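Local coordinates for protein endo-arabinase (PDB 5C0P) that probably hydrolyses O-glycosyl bonds in L-arabinan as a metal-binding family 43 glycoside hydrolase, at residues I233-V237 with W247-P251. Numbering follows the deposited sequence.
Sequences IGQAV and WVQEP
The carbonyl oxygen of Gln-235 is met by Glu-250 N, 3.0 Å from Gln-235 O along a nearly straight N-H (172°), and by a water 2.9 Å from Gln-235 O that is within hydrogen-bonding reach of Gln-249 OE1 as well. A second water accepts from Gln-235 N and lies near Glu-250 O. Further along, Val-237 and Val-248 form an antiparallel hydrogen-bonded pair; as beta-branched residues both suit extended backbone. The small methyl of Ala-236, in the non-hydrogen-bonded pair, suits its spot, since the amide of Gln-249 folds back over it, Gln-249 OE1 3.6 Å from Ala-236 CB; the bend at chi2 (-67°) brings that amide inward, and Trp-221 NE1 also binds OE1. The broad ring of Trp-247 can set its six-membered edge against Ala-236 O, 3.6 Å from Trp-247 CZ3, while touching Met-219. On the face carrying Val-237 and Val-248, the long aliphatic stems of Gln-235 and Glu-250 lie together, Gln-235 CG 3.7 Å from Glu-250 CG, their end planes nearly perpendicular. Shortening Gln-235 to an alanine is likely to leave Phe-298 N without its acceptor OE1 and Glu-250 CG without this neighbour. The hairpin adds 248-249 as the outermost strand beside 231-238, whose other edge pairs with 217-224, while Trp-247 and Gln-249 also touch strand 178-184.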
ATOM      1  N   ILE A 233     -11.142  -4.875   4.381  1.00 10.11           N
ATOM      2  CA  ILE A 233      -9.798  -5.371   4.630  1.00 10.97           C
ATOM      3  C   ILE A 233      -9.903  -6.850   4.958  1.00 10.68           C
ATOM      4  O   ILE A 233     -10.653  -7.248   5.873  1.00 11.32           O
ATOM      5  CB  ILE A 233      -9.168  -4.668   5.845  1.00  9.81           C
ATOM      6  CG1 ILE A 233      -9.248  -3.142   5.688  1.00 10.83           C
ATOM      7  CG2 ILE A 233      -7.729  -5.145   6.043  1.00 10.44           C
ATOM      8  CD1 ILE A 233      -9.007  -2.392   7.001  1.00 13.19           C
ATOM      9  N   GLY A 234      -9.180  -7.668   4.196  1.00 10.61           N
ATOM     10  CA  GLY A 234      -9.077  -9.082   4.496  1.00 10.52           C
ATOM     11  C   GLY A 234      -7.681  -9.384   4.997  1.00 11.06           C
ATOM     12  O   GLY A 234      -6.749  -8.573   4.836  1.00  9.23           O
ATOM     13  N   GLN A 235      -7.527 -10.534   5.638  1.00 11.24           N
ATOM     14  CA  GLN A 235      -6.203 -10.958   6.064  1.00 11.51           C
ATOM     15  C   GLN A 235      -5.951 -12.399   5.653  1.00 10.75           C
ATOM     16  O   GLN A 235      -6.887 -13.189   5.502  1.00 11.87           O
ATOM     17  CB  GLN A 235      -6.016 -10.783   7.579  1.00 11.54           C
ATOM     18  CG  GLN A 235      -6.858 -11.705   8.440  1.00 12.87           C
ATOM     19  CD  GLN A 235      -6.621 -11.489   9.927  1.00 13.35           C
ATOM     20  OE1 GLN A 235      -5.502 -11.180  10.355  1.00 14.08           O
ATOM     21  NE2 GLN A 235      -7.673 -11.650  10.721  1.00 14.53           N
ATOM     22  N   ALA A 236      -4.679 -12.712   5.440  1.00 11.07           N
ATOM     23  CA  ALA A 236      -4.249 -14.071   5.138  1.00 10.60           C
ATOM     24  C   ALA A 236      -2.998 -14.349   5.939  1.00 11.96           C
ATOM     25  O   ALA A 236      -2.236 -13.431   6.244  1.00 13.59           O
ATOM     26  CB  ALA A 236      -3.974 -14.231   3.655  1.00 11.11           C
ATOM     27  N   VAL A 237      -2.786 -15.609   6.295  1.00 11.38           N
ATOM     28  CA  VAL A 237      -1.651 -15.970   7.128  1.00 12.16           C
ATOM     29  C   VAL A 237      -0.746 -16.946   6.382  1.00 12.11           C
ATOM     30  O   VAL A 237      -1.224 -17.882   5.740  1.00 11.12           O
ATOM     31  CB  VAL A 237      -2.114 -16.607   8.459  1.00 14.45           C
ATOM     32  CG1 VAL A 237      -0.925 -17.153   9.243  1.00 14.31           C
ATOM     33  CG2 VAL A 237      -2.878 -15.580   9.299  1.00 16.89           C
ATOM     34  N   TRP A 247      -0.587 -19.126   1.519  1.00 10.92           N
ATOM     35  CA  TRP A 247      -1.389 -18.145   2.220  1.00 11.34           C
ATOM     36  C   TRP A 247      -2.782 -18.707   2.504  1.00 12.75           C
ATOM     37  O   TRP A 247      -3.463 -19.207   1.606  1.00 14.76           O
ATOM     38  CB  TRP A 247      -1.467 -16.875   1.377  1.00 10.88           C
ATOM     39  CG  TRP A 247      -0.156 -16.166   1.310  1.00  9.27           C
ATOM     40  CD1 TRP A 247       0.780 -16.245   0.312  1.00  9.91           C
ATOM     41  CD2 TRP A 247       0.379 -15.285   2.296  1.00  9.59           C
ATOM     42  NE1 TRP A 247       1.866 -15.460   0.626  1.00 11.38           N
ATOM     43  CE2 TRP A 247       1.639 -14.856   1.839  1.00 10.24           C
ATOM     44  CE3 TRP A 247      -0.087 -14.817   3.528  1.00 10.16           C
ATOM     45  CZ2 TRP A 247       2.435 -13.965   2.565  1.00  9.97           C
ATOM     46  CZ3 TRP A 247       0.707 -13.938   4.252  1.00  9.82           C
ATOM     47  CH2 TRP A 247       1.950 -13.521   3.768  1.00  9.45           C
ATOM     48  N   VAL A 248      -3.193 -18.648   3.765  1.00 11.44           N
ATOM     49  CA  VAL A 248      -4.508 -19.136   4.155  1.00 11.13           C
ATOM     50  C   VAL A 248      -5.387 -17.928   4.465  1.00 13.36           C
ATOM     51  O   VAL A 248      -5.083 -17.151   5.378  1.00 12.07           O
ATOM     52  CB  VAL A 248      -4.426 -20.072   5.379  1.00 15.37           C
ATOM     53  CG1 VAL A 248      -5.825 -20.452   5.870  1.00 15.49           C
ATOM     54  CG2 VAL A 248      -3.609 -21.330   5.046  1.00 14.68           C
ATOM     55  N   GLN A 249      -6.452 -17.755   3.681  1.00 12.51           N
ATOM     56  CA  GLN A 249      -7.365 -16.623   3.842  1.00 10.56           C
ATOM     57  C   GLN A 249      -8.275 -16.797   5.051  1.00 13.82           C
ATOM     58  O   GLN A 249      -8.868 -17.860   5.243  1.00 13.67           O
ATOM     59  CB  GLN A 249      -8.238 -16.459   2.596  1.00 10.97           C
ATOM     60  CG  GLN A 249      -7.455 -16.391   1.287  1.00 12.52           C
ATOM     61  CD  GLN A 249      -6.619 -15.137   1.175  1.00 15.01           C
ATOM     62  OE1 GLN A 249      -6.960 -14.088   1.728  1.00 13.98           O
ATOM     63  NE2 GLN A 249      -5.507 -15.235   0.445  1.00 13.21           N
ATOM     64  N   GLU A 250      -8.403 -15.747   5.855  1.00 10.86           N
ATOM     65  CA  GLU A 250      -9.381 -15.755   6.930  1.00 14.09           C
ATOM     66  C   GLU A 250     -10.746 -15.470   6.329  1.00 12.70           C
ATOM     67  O   GLU A 250     -10.863 -14.671   5.408  1.00 14.62           O
ATOM     68  CB  GLU A 250      -9.024 -14.715   7.986  1.00 14.96           C
ATOM     69  CG  GLU A 250      -7.926 -15.164   8.915  1.00 13.18           C
ATOM     70  CD  GLU A 250      -8.329 -16.376   9.726  1.00 18.44           C
ATOM     71  OE1 GLU A 250      -9.346 -16.306  10.449  1.00 20.35           O
ATOM     72  OE2 GLU A 250      -7.636 -17.409   9.637  1.00 19.95           O
ATOM     73  N   PRO A 251     -11.783 -16.137   6.844  1.00 13.44           N
ATOM     74  CA  PRO A 251     -13.105 -16.044   6.219  1.00 15.90           C
ATOM     75  C   PRO A 251     -13.820 -14.724   6.491  1.00 17.66           C
ATOM     76  O   PRO A 251     -14.742 -14.397   5.745  1.00 18.49           O
ATOM     77  CB  PRO A 251     -13.879 -17.209   6.851  1.00 14.53           C
ATOM     78  CG  PRO A 251     -13.160 -17.483   8.150  1.00 17.61           C
ATOM     79  CD  PRO A 251     -11.718 -17.201   7.863  1.00 14.06           C
TER
HETATM   80  O   HOH W   1      -8.699 -12.691   3.315  1.00 11.49           O
HETATM   81  O   HOH W   2     -10.018 -11.988   6.010  1.00 12.23           O